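Local coordinates for tail spike protein gp49 (Pseudomonas phage LKA1, PDB 4RU4), which probably cleaves the O-specific polysaccharide of Pseudomonas as a lyase, helping the phage degrade the host cell envelope during entry, at residues A508-Q520 with T531-A543. Numbering follows the deposited sequence.
Sequences APMRMPVLGGRVQ and TAPVTFRYIYPKA
L515 drops its isobutyl group between two tyrosines of the facing segment. Its CD1 lies 3.4 Å from the backbone N of Y538, and the same methyl also reaches CB of F536 and of R537, so one carbon packs against the bend that follows strand 529-535. The Y538 side chain runs roughly at right angles to the leucine and meets both methyls through CD2 and CE2, L515 CD1 coming in obliquely 3.7 Å from Y538 CD2. R537, extended from CG to NE with CG opposite its backbone N (chi1 -176°), places its CB on one face of that ring, offset toward the rim, and gives NE to Y538 OH at 3.0 Å in a bent bond (141°), while NH2 is held by L492 O; the hydroxyl also bonds V602 OXT of the second subunit. Y540 passes L515 the opposite way, its OH 3.5 Å from L515 CG, and donates that OH to P513 O at 2.8 Å, tilted 20° from the carbonyl plane. M512 CB sits at the ring edge, 3.8 Å from Y540 CD1. Within the C-terminal Ig-like region, strand 510-522, paired with strand 484-487 of the beta-helix and with strand 590-600, packs by side chains against strand 529-535 and the loop beyond. M510, extended beyond CG, slides its thioether past the P541 ring, M510 SD 3.6 Å from P541 CG, while the bent M512 crosses the same proline near CD. K542 NZ reaches A508 O through a water and forms a salt bridge with E601. Toward the other end V519 splits its methyls: CG1 touches A532 CB at 3.8 Å, and CG2 meets V534 CG2, with L575 against both valines.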
loop_
_atom_site.group_PDB
_atom_site.type_symbol
_atom_site.label_atom_id
_atom_site.label_comp_id
_atom_site.label_asym_id
_atom_site.label_seq_id
_atom_site.Cartn_x
_atom_site.Cartn_y
_atom_site.Cartn_z
ATOM N N ALA B 508 -0.871 14.193 -30.957
ATOM C CA ALA B 508 0.064 13.607 -29.991
ATOM C C ALA B 508 0.442 12.181 -30.381
ATOM O O ALA B 508 -0.339 11.503 -31.046
ATOM C CB ALA B 508 -0.587 13.592 -28.607
ATOM N N PRO B 509 1.630 11.708 -29.967
ATOM C CA PRO B 509 1.937 10.289 -30.213
ATOM C C PRO B 509 0.974 9.433 -29.381
ATOM O O PRO B 509 0.966 9.566 -28.158
ATOM C CB PRO B 509 3.352 10.134 -29.670
ATOM C CG PRO B 509 3.915 11.546 -29.622
ATOM C CD PRO B 509 2.726 12.381 -29.257
ATOM N N MET B 510 0.192 8.575 -30.038
ATOM C CA MET B 510 -0.856 7.816 -29.376
ATOM C C MET B 510 -0.554 6.342 -29.325
ATOM O O MET B 510 0.028 5.805 -30.260
ATOM C CB MET B 510 -2.170 7.942 -30.151
ATOM C CG MET B 510 -2.807 9.291 -30.061
ATOM S SD MET B 510 -4.281 9.261 -31.095
ATOM C CE MET B 510 -4.804 10.959 -30.858
ATOM N N ARG B 511 -0.983 5.700 -28.237
ATOM C CA ARG B 511 -1.129 4.251 -28.178
ATOM C C ARG B 511 -2.591 3.928 -27.849
ATOM O O ARG B 511 -3.125 4.444 -26.864
ATOM C CB ARG B 511 -0.176 3.651 -27.124
ATOM C CG ARG B 511 -0.167 2.143 -27.085
ATOM C CD ARG B 511 0.683 1.608 -25.931
ATOM N NE ARG B 511 1.983 2.218 -25.888
ATOM C CZ ARG B 511 2.658 2.510 -24.775
ATOM N NH1 ARG B 511 2.211 2.199 -23.555
ATOM N NH2 ARG B 511 3.830 3.085 -24.906
ATOM N N MET B 512 -3.255 3.139 -28.707
ATOM C CA MET B 512 -4.678 2.800 -28.545
ATOM C C MET B 512 -4.833 1.289 -28.702
ATOM O O MET B 512 -4.054 0.658 -29.433
ATOM C CB MET B 512 -5.562 3.534 -29.576
ATOM C CG MET B 512 -5.536 5.061 -29.438
ATOM S SD MET B 512 -6.495 5.590 -28.010
ATOM C CE MET B 512 -5.533 6.986 -27.430
ATOM N N PRO B 513 -5.816 0.702 -28.005
ATOM C CA PRO B 513 -5.906 -0.762 -27.878
ATOM C C PRO B 513 -6.146 -1.444 -29.220
ATOM O O PRO B 513 -6.683 -0.818 -30.141
ATOM C CB PRO B 513 -7.140 -0.972 -26.983
ATOM C CG PRO B 513 -7.368 0.358 -26.278
ATOM C CD PRO B 513 -6.859 1.406 -27.228
ATOM N N VAL B 514 -5.786 -2.722 -29.295
ATOM C CA VAL B 514 -5.962 -3.538 -30.493
ATOM C C VAL B 514 -7.354 -4.174 -30.519
ATOM O O VAL B 514 -7.836 -4.678 -29.504
ATOM C CB VAL B 514 -4.887 -4.665 -30.549
ATOM C CG1 VAL B 514 -5.002 -5.488 -31.835
ATOM C CG2 VAL B 514 -3.498 -4.048 -30.417
ATOM N N LEU B 515 -7.987 -4.153 -31.684
ATOM C CA LEU B 515 -9.231 -4.871 -31.898
ATOM C C LEU B 515 -8.990 -5.729 -33.126
ATOM O O LEU B 515 -8.167 -5.373 -33.957
ATOM C CB LEU B 515 -10.379 -3.901 -32.167
ATOM C CG LEU B 515 -10.784 -3.080 -30.941
ATOM C CD1 LEU B 515 -11.794 -1.991 -31.327
ATOM C CD2 LEU B 515 -11.351 -4.024 -29.870
ATOM N N GLY B 516 -9.702 -6.844 -33.245
ATOM C CA GLY B 516 -9.481 -7.739 -34.375
ATOM C C GLY B 516 -10.409 -8.932 -34.389
ATOM O O GLY B 516 -11.174 -9.136 -33.454
ATOM N N GLY B 517 -10.363 -9.718 -35.461
ATOM C CA GLY B 517 -11.250 -10.868 -35.557
ATOM C C GLY B 517 -11.024 -11.617 -36.851
ATOM O O GLY B 517 -10.129 -11.259 -37.650
ATOM N N ARG B 518 -11.823 -12.660 -37.056
ATOM C CA ARG B 518 -11.750 -13.487 -38.256
ATOM C C ARG B 518 -13.106 -13.397 -38.949
ATOM O O ARG B 518 -14.123 -13.790 -38.376
ATOM C CB ARG B 518 -11.411 -14.947 -37.906
ATOM C CG ARG B 518 -10.037 -15.119 -37.214
ATOM C CD ARG B 518 -9.908 -16.430 -36.451
ATOM N NE ARG B 518 -10.192 -17.611 -37.267
ATOM C CZ ARG B 518 -9.273 -18.342 -37.890
ATOM N NH1 ARG B 518 -7.989 -18.008 -37.815
ATOM N NH2 ARG B 518 -9.639 -19.408 -38.599
ATOM N N VAL B 519 -13.112 -12.861 -40.170
ATOM C CA VAL B 519 -14.343 -12.703 -40.944
ATOM C C VAL B 519 -14.348 -13.609 -42.176
ATOM O O VAL B 519 -13.446 -13.542 -43.014
ATOM C CB VAL B 519 -14.546 -11.226 -41.366
ATOM C CG1 VAL B 519 -15.765 -11.088 -42.305
ATOM C CG2 VAL B 519 -14.693 -10.338 -40.131
ATOM N N GLN B 520 -15.351 -14.474 -42.278
ATOM C CA GLN B 520 -15.404 -15.395 -43.399
ATOM C C GLN B 520 -15.918 -14.682 -44.648
ATOM O O GLN B 520 -16.870 -13.898 -44.569
ATOM C CB GLN B 520 -16.283 -16.601 -43.084
ATOM C CG GLN B 520 -16.400 -17.549 -44.249
ATOM C CD GLN B 520 -17.103 -18.814 -43.871
ATOM O OE1 GLN B 520 -16.506 -19.715 -43.292
ATOM N NE2 GLN B 520 -18.382 -18.882 -44.167
ATOM N N THR B 531 -15.759 -8.632 -50.543
ATOM C CA THR B 531 -15.488 -7.718 -49.446
ATOM C C THR B 531 -16.458 -7.979 -48.314
ATOM O O THR B 531 -17.495 -8.613 -48.517
ATOM C CB THR B 531 -15.647 -6.231 -49.888
ATOM O OG1 THR B 531 -17.000 -5.981 -50.286
ATOM C CG2 THR B 531 -14.719 -5.911 -51.053
ATOM N N ALA B 532 -16.134 -7.471 -47.129
ATOM C CA ALA B 532 -17.015 -7.588 -45.973
ATOM C C ALA B 532 -16.735 -6.431 -45.022
ATOM O O ALA B 532 -15.588 -6.128 -44.711
ATOM C CB ALA B 532 -16.804 -8.913 -45.260
ATOM N N PRO B 533 -17.793 -5.782 -44.550
ATOM C CA PRO B 533 -17.553 -4.619 -43.703
ATOM C C PRO B 533 -17.327 -5.025 -42.255
ATOM O O PRO B 533 -17.840 -6.052 -41.795
ATOM C CB PRO B 533 -18.839 -3.800 -43.867
ATOM C CG PRO B 533 -19.899 -4.833 -44.087
ATOM C CD PRO B 533 -19.224 -5.977 -44.850
ATOM N N VAL B 534 -16.530 -4.222 -41.559
ATOM C CA VAL B 534 -16.277 -4.382 -40.134
ATOM C C VAL B 534 -16.558 -3.034 -39.477
ATOM O O VAL B 534 -16.175 -2.006 -40.014
ATOM C CB VAL B 534 -14.798 -4.783 -39.921
ATOM C CG1 VAL B 534 -14.327 -4.459 -38.535
ATOM C CG2 VAL B 534 -14.618 -6.281 -40.240
ATOM N N THR B 535 -17.263 -3.030 -38.346
ATOM C CA THR B 535 -17.393 -1.821 -37.541
ATOM C C THR B 535 -16.658 -2.108 -36.235
ATOM O O THR B 535 -16.990 -3.065 -35.555
ATOM C CB THR B 535 -18.878 -1.509 -37.229
ATOM O OG1 THR B 535 -19.608 -1.326 -38.444
ATOM C CG2 THR B 535 -19.010 -0.257 -36.365
ATOM N N PHE B 536 -15.667 -1.291 -35.888
ATOM C CA PHE B 536 -14.852 -1.557 -34.704
ATOM C C PHE B 536 -15.683 -1.455 -33.423
ATOM O O PHE B 536 -16.560 -0.578 -33.299
ATOM C CB PHE B 536 -13.704 -0.557 -34.595
ATOM C CG PHE B 536 -12.807 -0.489 -35.819
ATOM C CD1 PHE B 536 -12.484 -1.634 -36.545
ATOM C CD2 PHE B 536 -12.294 0.736 -36.240
ATOM C CE1 PHE B 536 -11.641 -1.552 -37.664
ATOM C CE2 PHE B 536 -11.472 0.821 -37.351
ATOM C CZ PHE B 536 -11.145 -0.323 -38.069
ATOM N N ARG B 537 -15.365 -2.322 -32.460
ATOM C CA ARG B 537 -16.015 -2.287 -31.159
ATOM C C ARG B 537 -15.839 -0.923 -30.501
ATOM O O ARG B 537 -16.744 -0.451 -29.823
ATOM C CB ARG B 537 -15.437 -3.361 -30.253
ATOM C CG ARG B 537 -16.127 -3.468 -28.871
ATOM C CD ARG B 537 -15.362 -4.489 -27.967
ATOM N NE ARG B 537 -15.925 -4.509 -26.610
ATOM C CZ ARG B 537 -16.984 -5.234 -26.271
ATOM N NH1 ARG B 537 -17.576 -6.014 -27.177
ATOM N NH2 ARG B 537 -17.447 -5.188 -25.034
ATOM N N TYR B 538 -14.655 -0.319 -30.673
ATOM C CA TYR B 538 -14.377 1.030 -30.182
ATOM C C TYR B 538 -14.049 1.962 -31.351
ATOM O O TYR B 538 -13.436 1.552 -32.330
ATOM C CB TYR B 538 -13.182 1.030 -29.204
ATOM C CG TYR B 538 -13.278 -0.066 -28.161
ATOM C CD1 TYR B 538 -14.491 -0.340 -27.529
ATOM C CD2 TYR B 538 -12.179 -0.841 -27.831
ATOM C CE1 TYR B 538 -14.599 -1.368 -26.593
ATOM C CE2 TYR B 538 -12.274 -1.881 -26.878
ATOM C CZ TYR B 538 -13.487 -2.129 -26.278
ATOM O OH TYR B 538 -13.604 -3.138 -25.355
ATOM N N ILE B 539 -14.418 3.231 -31.222
ATOM C CA ILE B 539 -14.050 4.217 -32.218
ATOM C C ILE B 539 -12.684 4.837 -31.867
ATOM O O ILE B 539 -12.488 5.341 -30.760
ATOM C CB ILE B 539 -15.123 5.323 -32.299
ATOM C CG1 ILE B 539 -16.475 4.716 -32.697
ATOM C CG2 ILE B 539 -14.686 6.417 -33.275
ATOM C CD1 ILE B 539 -17.652 5.567 -32.322
ATOM N N TYR B 540 -11.752 4.802 -32.818
ATOM C CA TYR B 540 -10.408 5.355 -32.634
ATOM C C TYR B 540 -10.378 6.878 -32.866
ATOM O O TYR B 540 -11.285 7.427 -33.493
ATOM C CB TYR B 540 -9.412 4.654 -33.584
ATOM C CG TYR B 540 -9.164 3.203 -33.238
ATOM C CD1 TYR B 540 -8.195 2.852 -32.291
ATOM C CD2 TYR B 540 -9.903 2.178 -33.857
ATOM C CE1 TYR B 540 -7.967 1.527 -31.956
ATOM C CE2 TYR B 540 -9.695 0.834 -33.524
ATOM C CZ TYR B 540 -8.700 0.514 -32.580
ATOM O OH TYR B 540 -8.470 -0.808 -32.245
ATOM N N PRO B 541 -9.340 7.571 -32.346
ATOM C CA PRO B 541 -9.253 9.020 -32.595
ATOM C C PRO B 541 -8.977 9.367 -34.050
ATOM O O PRO B 541 -9.267 10.484 -34.459
ATOM C CB PRO B 541 -8.076 9.484 -31.716
ATOM C CG PRO B 541 -7.780 8.339 -30.773
ATOM C CD PRO B 541 -8.277 7.081 -31.453
ATOM N N LYS B 542 -8.424 8.430 -34.817
ATOM C CA LYS B 542 -8.152 8.635 -36.243
ATOM C C LYS B 542 -8.063 7.239 -36.856
ATOM O O LYS B 542 -8.136 6.263 -36.120
ATOM C CB LYS B 542 -6.824 9.384 -36.436
ATOM C CG LYS B 542 -5.617 8.681 -35.783
ATOM C CD LYS B 542 -4.404 9.624 -35.746
ATOM C CE LYS B 542 -3.153 8.886 -35.315
ATOM N NZ LYS B 542 -1.945 9.774 -35.427
ATOM N N ALA B 543 -7.925 7.131 -38.177
ATOM C CA ALA B 543 -7.834 5.805 -38.806
ATOM C C ALA B 543 -6.694 5.016 -38.178
ATOM O O ALA B 543 -5.576 5.498 -38.057
ATOM C CB ALA B 543 -7.627 5.918 -40.282
HETATM O O HOH W 1 -1.795 11.595 -33.311
#